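Local coordinates for protein TBC1 domain family member 22A (Homo sapiens, PDB 2QFZ) that probably acts, through this TBC domain, as a GTPase-activating protein for Rab-family GTPases, at residues Q107-L120 with Y146-V159. Residues are numbered along the deposited sequence; the frame is centred on the assembly and turned at random.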
ATOM      1  N   GLN A 107     -22.089  -0.125   1.669  1.00 32.53           N
ATOM      2  CA  GLN A 107     -20.967   0.591   1.046  1.00 33.88           C
ATOM      3  C   GLN A 107     -19.863  -0.375   0.559  1.00 32.22           C
ATOM      4  O   GLN A 107     -19.360  -0.251  -0.581  1.00 31.60           O
ATOM      5  CB  GLN A 107     -20.398   1.643   2.006  1.00 39.79           C
ATOM      6  CG  GLN A 107     -21.273   2.904   2.168  1.00 42.71           C
ATOM      7  CD  GLN A 107     -20.577   3.984   2.981  1.00 44.91           C
ATOM      8  OE1 GLN A 107     -19.813   4.798   2.435  1.00 48.46           O
ATOM      9  NE2 GLN A 107     -20.814   3.986   4.297  1.00 44.91           N
ATOM     10  N   ILE A 108     -19.504  -1.357   1.393  1.00 32.27           N
ATOM     11  CA  ILE A 108     -18.429  -2.313   1.047  1.00 31.74           C
ATOM     12  C   ILE A 108     -18.858  -3.230  -0.108  1.00 36.47           C
ATOM     13  O   ILE A 108     -18.046  -3.535  -0.984  1.00 37.35           O
ATOM     14  CB  ILE A 108     -17.955  -3.153   2.280  1.00 29.07           C
ATOM     15  CG1 ILE A 108     -17.317  -2.250   3.331  1.00 27.37           C
ATOM     16  CG2 ILE A 108     -17.016  -4.305   1.846  1.00 23.49           C
ATOM     17  CD1 ILE A 108     -17.296  -2.837   4.779  1.00 27.16           C
ATOM     18  N   HIS A 109     -20.132  -3.633  -0.117  1.00 40.95           N
ATOM     19  CA  HIS A 109     -20.696  -4.516  -1.177  1.00 43.43           C
ATOM     20  C   HIS A 109     -20.733  -3.849  -2.545  1.00 41.32           C
ATOM     21  O   HIS A 109     -20.684  -4.523  -3.571  1.00 44.74           O
ATOM     22  CB  HIS A 109     -22.125  -4.966  -0.800  1.00 50.64           C
ATOM     23  CG  HIS A 109     -22.568  -6.249  -1.455  1.00 55.26           C
ATOM     24  ND1 HIS A 109     -22.086  -6.682  -2.674  1.00 58.27           N
ATOM     25  CD2 HIS A 109     -23.470  -7.182  -1.059  1.00 58.58           C
ATOM     26  CE1 HIS A 109     -22.663  -7.827  -2.996  1.00 58.09           C
ATOM     27  NE2 HIS A 109     -23.504  -8.156  -2.032  1.00 58.88           N
ATOM     28  N   ILE A 110     -20.822  -2.523  -2.571  1.00 39.50           N
ATOM     29  CA  ILE A 110     -20.826  -1.771  -3.827  1.00 38.16           C
ATOM     30  C   ILE A 110     -19.426  -1.571  -4.403  1.00 35.52           C
ATOM     31  O   ILE A 110     -19.217  -1.674  -5.616  1.00 37.90           O
ATOM     32  CB  ILE A 110     -21.497  -0.405  -3.629  1.00 39.66           C
ATOM     33  CG1 ILE A 110     -23.011  -0.606  -3.442  1.00 39.94           C
ATOM     34  CG2 ILE A 110     -21.210   0.536  -4.820  1.00 39.82           C
ATOM     35  CD1 ILE A 110     -23.687   0.523  -2.667  1.00 44.06           C
ATOM     36  N   ASP A 111     -18.477  -1.273  -3.530  1.00 34.64           N
ATOM     37  CA  ASP A 111     -17.095  -0.999  -3.928  1.00 34.09           C
ATOM     38  C   ASP A 111     -16.307  -2.245  -4.281  1.00 31.25           C
ATOM     39  O   ASP A 111     -15.647  -2.260  -5.311  1.00 27.51           O
ATOM     40  CB  ASP A 111     -16.347  -0.262  -2.816  1.00 35.81           C
ATOM     41  CG  ASP A 111     -16.862   1.171  -2.599  1.00 40.06           C
ATOM     42  OD1 ASP A 111     -17.668   1.671  -3.431  1.00 41.22           O
ATOM     43  OD2 ASP A 111     -16.461   1.771  -1.584  1.00 36.10           O
ATOM     44  N   ILE A 112     -16.363  -3.277  -3.429  1.00 31.01           N
ATOM     45  CA  ILE A 112     -15.500  -4.448  -3.630  1.00 34.64           C
ATOM     46  C   ILE A 112     -15.700  -5.044  -5.005  1.00 35.70           C
ATOM     47  O   ILE A 112     -14.733  -5.135  -5.755  1.00 33.36           O
ATOM     48  CB  ILE A 112     -15.590  -5.543  -2.486  1.00 31.70           C
ATOM     49  CG1 ILE A 112     -15.068  -4.993  -1.162  1.00 32.47           C
ATOM     50  CG2 ILE A 112     -14.834  -6.827  -2.877  1.00 31.46           C
ATOM     51  CD1 ILE A 112     -14.209  -3.775  -1.268  1.00 30.45           C
ATOM     52  N   PRO A 113     -16.952  -5.441  -5.357  1.00 42.57           N
ATOM     53  CA  PRO A 113     -17.233  -6.019  -6.688  1.00 43.26           C
ATOM     54  C   PRO A 113     -16.687  -5.310  -7.924  1.00 44.94           C
ATOM     55  O   PRO A 113     -16.455  -5.974  -8.925  1.00 47.10           O
ATOM     56  CB  PRO A 113     -18.752  -6.064  -6.717  1.00 44.45           C
ATOM     57  CG  PRO A 113     -19.097  -6.390  -5.299  1.00 43.93           C
ATOM     58  CD  PRO A 113     -18.167  -5.470  -4.524  1.00 43.96           C
ATOM     59  N   ARG A 114     -16.456  -4.006  -7.858  1.00 45.94           N
ATOM     60  CA  ARG A 114     -15.998  -3.241  -9.026  1.00 49.61           C
ATOM     61  C   ARG A 114     -14.571  -2.705  -8.876  1.00 48.02           C
ATOM     62  O   ARG A 114     -14.165  -1.810  -9.637  1.00 47.88           O
ATOM     63  CB  ARG A 114     -16.918  -2.029  -9.314  1.00 52.89           C
ATOM     64  CG  ARG A 114     -18.375  -2.063  -8.775  1.00 54.87           C
ATOM     65  CD  ARG A 114     -18.900  -0.621  -8.509  1.00 56.18           C
ATOM     66  NE  ARG A 114     -17.914   0.157  -7.755  1.00 58.56           N
ATOM     67  CZ  ARG A 114     -18.065   1.418  -7.343  1.00 59.87           C
ATOM     68  NH1 ARG A 114     -17.050   2.005  -6.680  1.00 57.71           N
ATOM     69  NH2 ARG A 114     -19.206   2.092  -7.567  1.00 58.95           N
ATOM     70  N   MET A 115     -13.809  -3.213  -7.907  1.00 44.40           N
ATOM     71  CA  MET A 115     -12.437  -2.726  -7.713  1.00 40.71           C
ATOM     72  C   MET A 115     -11.448  -3.528  -8.585  1.00 41.07           C
ATOM     73  O   MET A 115     -11.804  -4.534  -9.194  1.00 37.86           O
ATOM     74  CB  MET A 115     -12.046  -2.730  -6.215  1.00 38.98           C
ATOM     75  CG  MET A 115     -11.612  -4.055  -5.662  1.00 36.98           C
ATOM     76  SD  MET A 115     -11.482  -4.051  -3.861  1.00 34.15           S
ATOM     77  CE  MET A 115      -9.727  -3.704  -3.662  1.00 36.37           C
ATOM     78  N   SER A 116     -10.212  -3.045  -8.646  1.00 42.31           N
ATOM     79  CA  SER A 116      -9.164  -3.638  -9.461  1.00 45.22           C
ATOM     80  C   SER A 116      -8.208  -4.440  -8.559  1.00 46.05           C
ATOM     81  O   SER A 116      -8.080  -4.123  -7.371  1.00 47.58           O
ATOM     82  CB  SER A 116      -8.432  -2.516 -10.231  1.00 48.18           C
ATOM     83  OG  SER A 116      -7.059  -2.813 -10.433  1.00 50.58           O
ATOM     84  N   PRO A 117      -7.537  -5.483  -9.102  1.00 46.00           N
ATOM     85  CA  PRO A 117      -7.640  -6.070 -10.446  1.00 43.92           C
ATOM     86  C   PRO A 117      -8.811  -7.043 -10.578  1.00 41.17           C
ATOM     87  O   PRO A 117      -9.031  -7.877  -9.694  1.00 41.29           O
ATOM     88  CB  PRO A 117      -6.297  -6.792 -10.608  1.00 44.72           C
ATOM     89  CG  PRO A 117      -5.469  -6.373  -9.377  1.00 43.65           C
ATOM     90  CD  PRO A 117      -6.459  -6.135  -8.341  1.00 43.57           C
ATOM     91  N   GLU A 118      -9.552  -6.920 -11.676  1.00 39.85           N
ATOM     92  CA  GLU A 118     -10.857  -7.583 -11.842  1.00 40.63           C
ATOM     93  C   GLU A 118     -10.803  -9.129 -11.902  1.00 39.10           C
ATOM     94  O   GLU A 118     -11.703  -9.800 -11.407  1.00 40.22           O
ATOM     95  CB  GLU A 118     -11.568  -7.040 -13.094  1.00 42.69           C
ATOM     96  N   ALA A 119      -9.759  -9.686 -12.493  1.00 36.99           N
ATOM     97  CA  ALA A 119      -9.631 -11.146 -12.585  1.00 37.14           C
ATOM     98  C   ALA A 119      -9.547 -11.799 -11.193  1.00 38.63           C
ATOM     99  O   ALA A 119     -10.112 -12.853 -10.972  1.00 39.22           O
ATOM    100  CB  ALA A 119      -8.422 -11.508 -13.415  1.00 39.74           C
ATOM    101  N   LEU A 120      -8.850 -11.150 -10.259  1.00 36.81           N
ATOM    102  CA  LEU A 120      -8.750 -11.641  -8.879  1.00 38.09           C
ATOM    103  C   LEU A 120     -10.075 -11.463  -8.116  1.00 36.08           C
ATOM    104  O   LEU A 120     -10.618 -12.422  -7.552  1.00 29.98           O
ATOM    105  CB  LEU A 120      -7.600 -10.899  -8.177  1.00 39.39           C
ATOM    106  CG  LEU A 120      -7.254 -11.220  -6.737  1.00 40.19           C
ATOM    107  CD1 LEU A 120      -6.622 -12.587  -6.605  1.00 40.96           C
ATOM    108  CD2 LEU A 120      -6.339 -10.115  -6.247  1.00 39.09           C
ATOM    109  N   TYR A 146     -15.845   2.535   7.420  1.00 29.07           N
ATOM    110  CA  TYR A 146     -15.361   2.220   6.094  1.00 30.28           C
ATOM    111  C   TYR A 146     -15.202   3.500   5.291  1.00 29.67           C
ATOM    112  O   TYR A 146     -16.137   4.281   5.186  1.00 29.11           O
ATOM    113  CB  TYR A 146     -16.300   1.267   5.360  1.00 29.05           C
ATOM    114  CG  TYR A 146     -15.891   1.071   3.921  1.00 28.74           C
ATOM    115  CD1 TYR A 146     -14.703   0.432   3.605  1.00 30.67           C
ATOM    116  CD2 TYR A 146     -16.682   1.533   2.878  1.00 27.99           C
ATOM    117  CE1 TYR A 146     -14.294   0.281   2.286  1.00 28.91           C
ATOM    118  CE2 TYR A 146     -16.292   1.385   1.587  1.00 29.43           C
ATOM    119  CZ  TYR A 146     -15.099   0.747   1.286  1.00 29.63           C
ATOM    120  OH  TYR A 146     -14.704   0.576  -0.031  1.00 29.39           O
ATOM    121  N   VAL A 147     -14.014   3.715   4.740  1.00 28.67           N
ATOM    122  CA  VAL A 147     -13.790   4.847   3.805  1.00 30.77           C
ATOM    123  C   VAL A 147     -13.327   4.265   2.468  1.00 28.74           C
ATOM    124  O   VAL A 147     -12.358   3.559   2.448  1.00 24.35           O
ATOM    125  CB  VAL A 147     -12.717   5.816   4.371  1.00 31.45           C
ATOM    126  CG1 VAL A 147     -12.616   7.098   3.525  1.00 30.69           C
ATOM    127  CG2 VAL A 147     -13.026   6.162   5.813  1.00 34.68           C
ATOM    128  N   GLN A 148     -13.996   4.545   1.349  1.00 30.31           N
ATOM    129  CA  GLN A 148     -13.486   4.010   0.060  1.00 32.58           C
ATOM    130  C   GLN A 148     -12.024   4.421  -0.165  1.00 29.21           C
ATOM    131  O   GLN A 148     -11.638   5.562   0.120  1.00 31.21           O
ATOM    132  CB  GLN A 148     -14.347   4.441  -1.133  1.00 34.13           C
ATOM    133  CG  GLN A 148     -14.035   3.643  -2.406  1.00 36.94           C
ATOM    134  CD  GLN A 148     -14.937   4.031  -3.593  1.00 37.14           C
ATOM    135  OE1 GLN A 148     -16.034   4.580  -3.404  1.00 41.29           O
ATOM    136  NE2 GLN A 148     -14.471   3.742  -4.819  1.00 39.49           N
ATOM    137  N   GLY A 149     -11.210   3.481  -0.652  1.00 28.35           N
ATOM    138  CA  GLY A 149      -9.742   3.654  -0.678  1.00 28.43           C
ATOM    139  C   GLY A 149      -9.023   2.662   0.235  1.00 28.82           C
ATOM    140  O   GLY A 149      -8.006   2.051  -0.159  1.00 24.59           O
ATOM    141  N   ILE A 150      -9.540   2.474   1.454  1.00 27.92           N
ATOM    142  CA  ILE A 150      -8.987   1.431   2.329  1.00 25.55           C
ATOM    143  C   ILE A 150      -9.130   0.030   1.703  1.00 25.60           C
ATOM    144  O   ILE A 150      -8.291  -0.818   1.933  1.00 27.42           O
ATOM    145  CB  ILE A 150      -9.607   1.399   3.723  1.00 30.09           C
ATOM    146  CG1 ILE A 150      -9.402   2.712   4.441  1.00 31.17           C
ATOM    147  CG2 ILE A 150      -8.981   0.262   4.586  1.00 30.51           C
ATOM    148  CD1 ILE A 150      -9.899   2.663   5.867  1.00 31.07           C
ATOM    149  N   ASN A 151     -10.167  -0.201   0.904  1.00 25.95           N
ATOM    150  CA  ASN A 151     -10.335  -1.487   0.202  1.00 26.93           C
ATOM    151  C   ASN A 151      -9.135  -1.878  -0.672  1.00 26.58           C
ATOM    152  O   ASN A 151      -8.781  -3.049  -0.746  1.00 23.91           O
ATOM    153  CB  ASN A 151     -11.661  -1.475  -0.629  1.00 28.13           C
ATOM    154  CG  ASN A 151     -11.669  -0.420  -1.718  1.00 29.19           C
ATOM    155  OD1 ASN A 151     -11.586   0.772  -1.443  1.00 30.70           O
ATOM    156  ND2 ASN A 151     -11.747  -0.863  -2.971  1.00 26.86           N
ATOM    157  N   ASP A 152      -8.507  -0.892  -1.328  1.00 24.16           N
ATOM    158  CA  ASP A 152      -7.275  -1.121  -2.123  1.00 23.90           C
ATOM    159  C   ASP A 152      -6.072  -1.590  -1.268  1.00 21.82           C
ATOM    160  O   ASP A 152      -5.233  -2.405  -1.707  1.00 20.51           O
ATOM    161  CB  ASP A 152      -6.838   0.173  -2.846  1.00 25.51           C
ATOM    162  CG  ASP A 152      -7.430   0.327  -4.255  1.00 30.53           C
ATOM    163  OD1 ASP A 152      -7.889  -0.676  -4.865  1.00 35.80           O
ATOM    164  OD2 ASP A 152      -7.390   1.480  -4.768  1.00 30.15           O
ATOM    165  N   LEU A 153      -5.968  -1.078  -0.066  1.00 18.36           N
ATOM    166  CA  LEU A 153      -4.836  -1.442   0.779  1.00 20.52           C
ATOM    167  C   LEU A 153      -4.853  -2.924   1.204  1.00 19.57           C
ATOM    168  O   LEU A 153      -3.833  -3.442   1.658  1.00 24.53           O
ATOM    169  CB  LEU A 153      -4.731  -0.494   1.979  1.00 20.87           C
ATOM    170  CG  LEU A 153      -4.811   0.993   1.643  1.00 21.34           C
ATOM    171  CD1 LEU A 153      -4.646   1.793   2.886  1.00 27.06           C
ATOM    172  CD2 LEU A 153      -3.842   1.446   0.615  1.00 22.30           C
ATOM    173  N   VAL A 154      -5.987  -3.615   1.020  1.00 19.96           N
ATOM    174  CA  VAL A 154      -6.069  -5.060   1.275  1.00 19.52           C
ATOM    175  C   VAL A 154      -5.260  -5.846   0.231  1.00 20.43           C
ATOM    176  O   VAL A 154      -4.624  -6.835   0.552  1.00 20.41           O
ATOM    177  CB  VAL A 154      -7.557  -5.592   1.235  1.00 23.01           C
ATOM    178  CG1 VAL A 154      -7.604  -7.138   1.455  1.00 23.70           C
ATOM    179  CG2 VAL A 154      -8.443  -4.882   2.254  1.00 19.89           C
ATOM    180  N   THR A 155      -5.314  -5.404  -1.025  1.00 18.92           N
ATOM    181  CA  THR A 155      -4.838  -6.218  -2.173  1.00 20.56           C
ATOM    182  C   THR A 155      -3.349  -6.619  -2.157  1.00 20.43           C
ATOM    183  O   THR A 155      -3.028  -7.759  -2.439  1.00 18.73           O
ATOM    184  CB  THR A 155      -5.206  -5.523  -3.527  1.00 22.46           C
ATOM    185  OG1 THR A 155      -6.581  -5.116  -3.472  1.00 21.74           O
ATOM    186  CG2 THR A 155      -4.963  -6.433  -4.738  1.00 20.56           C
ATOM    187  N   PRO A 156      -2.424  -5.686  -1.855  1.00 16.84           N
ATOM    188  CA  PRO A 156      -1.050  -6.137  -1.856  1.00 17.91           C
ATOM    189  C   PRO A 156      -0.706  -7.195  -0.782  1.00 16.10           C
ATOM    190  O   PRO A 156       0.009  -8.145  -1.066  1.00 19.75           O
ATOM    191  CB  PRO A 156      -0.277  -4.840  -1.640  1.00 16.43           C
ATOM    192  CG  PRO A 156      -1.248  -3.789  -2.095  1.00 14.53           C
ATOM    193  CD  PRO A 156      -2.505  -4.245  -1.601  1.00 16.59           C
ATOM    194  N   PHE A 157      -1.210  -7.044   0.429  1.00 16.50           N
ATOM    195  CA  PHE A 157      -0.985  -8.072   1.449  1.00 15.61           C
ATOM    196  C   PHE A 157      -1.561  -9.451   0.983  1.00 17.24           C
ATOM    197  O   PHE A 157      -0.915 -10.476   1.063  1.00 14.06           O
ATOM    198  CB  PHE A 157      -1.590  -7.608   2.767  1.00 16.24           C
ATOM    199  CG  PHE A 157      -0.924  -6.404   3.342  1.00 13.40           C
ATOM    200  CD1 PHE A 157       0.367  -6.490   3.823  1.00 14.24           C
ATOM    201  CD2 PHE A 157      -1.567  -5.193   3.398  1.00 17.61           C
ATOM    202  CE1 PHE A 157       1.010  -5.386   4.381  1.00 16.52           C
ATOM    203  CE2 PHE A 157      -0.919  -4.072   3.952  1.00 17.77           C
ATOM    204  CZ  PHE A 157       0.357  -4.183   4.451  1.00 19.38           C
ATOM    205  N   PHE A 158      -2.750  -9.437   0.428  1.00 17.92           N
ATOM    206  CA  PHE A 158      -3.442 -10.669   0.130  1.00 20.12           C
ATOM    207  C   PHE A 158      -2.722 -11.378  -1.014  1.00 23.58           C
ATOM    208  O   PHE A 158      -2.489 -12.576  -0.950  1.00 20.05           O
ATOM    209  CB  PHE A 158      -4.927 -10.408  -0.210  1.00 21.47           C
ATOM    210  CG  PHE A 158      -5.663 -11.641  -0.674  1.00 23.57           C
ATOM    211  CD1 PHE A 158      -6.247 -12.519   0.263  1.00 22.98           C
ATOM    212  CD2 PHE A 158      -5.728 -11.954  -2.035  1.00 24.20           C
ATOM    213  CE1 PHE A 158      -6.924 -13.693  -0.182  1.00 28.20           C
ATOM    214  CE2 PHE A 158      -6.366 -13.116  -2.487  1.00 23.89           C
ATOM    215  CZ  PHE A 158      -6.983 -13.978  -1.564  1.00 25.21           C
ATOM    216  N   VAL A 159      -2.354 -10.625  -2.056  1.00 21.33           N
ATOM    217  CA  VAL A 159      -1.688 -11.200  -3.214  1.00 17.92           C
ATOM    218  C   VAL A 159      -0.302 -11.719  -2.832  1.00 19.47           C
ATOM    219  O   VAL A 159       0.047 -12.830  -3.171  1.00 21.04           O
ATOM    220  CB  VAL A 159      -1.644 -10.198  -4.403  1.00 19.70           C
ATOM    221  CG1 VAL A 159      -0.608 -10.624  -5.425  1.00 14.78           C
ATOM    222  CG2 VAL A 159      -3.044 -10.063  -5.016  1.00 20.11           C
TER
HETATM  223  O   HOH W   1      -6.617  -3.172  -5.287  1.00 25.49           O
HETATM  224  O   HOH W   2      -9.648  -0.581  -6.690  1.00 33.73           O
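Ile108 lays CG1 squarely over one face of the Tyr146 ring, 3.7 Å from its centroid, while Asp111 meets the ring's edge: Tyr146 OH donates to the anti lone pair of Asp111 OD2 at 2.6 Å. With CG trans to the backbone N (chi1 173°), the ring extends from its loop to helix 102-111. Replacing Tyr146 with an alanine is likely to strip the aromatic face from Ile108 CG1 and leave Asp111 OD2 without its phenolic donor. Packing stays close at Asn151, whose CB meets Ile112 CD1 and whose ND2 makes a weak but straight bond (166°) to Met115 SD at 3.3 Å; its OD1 takes the Gly149 N-H, holding the turn into helix 150-162. Next, a buried water links Ser116 O, Asp152 OD1 and Thr155 OG1, while Asp152 OD2 pairs with Arg256; Leu120 then packs on Val159 CG2 and the Phe158 ring edge. The exposed margin is looser: Arg114 NH1 and Asp111 OD1 form a salt bridge of charges alone, 3.3 Å apart, and Gln148 merely packs CG against Asp111 OD2. The Tyr146 bond thus sets the carboxylate facing Arg114; by analogy with other TBC domains (IxxDxxR and YxQ motifs), Arg114 and Gln148 probably serve as arginine and glutamine fingers.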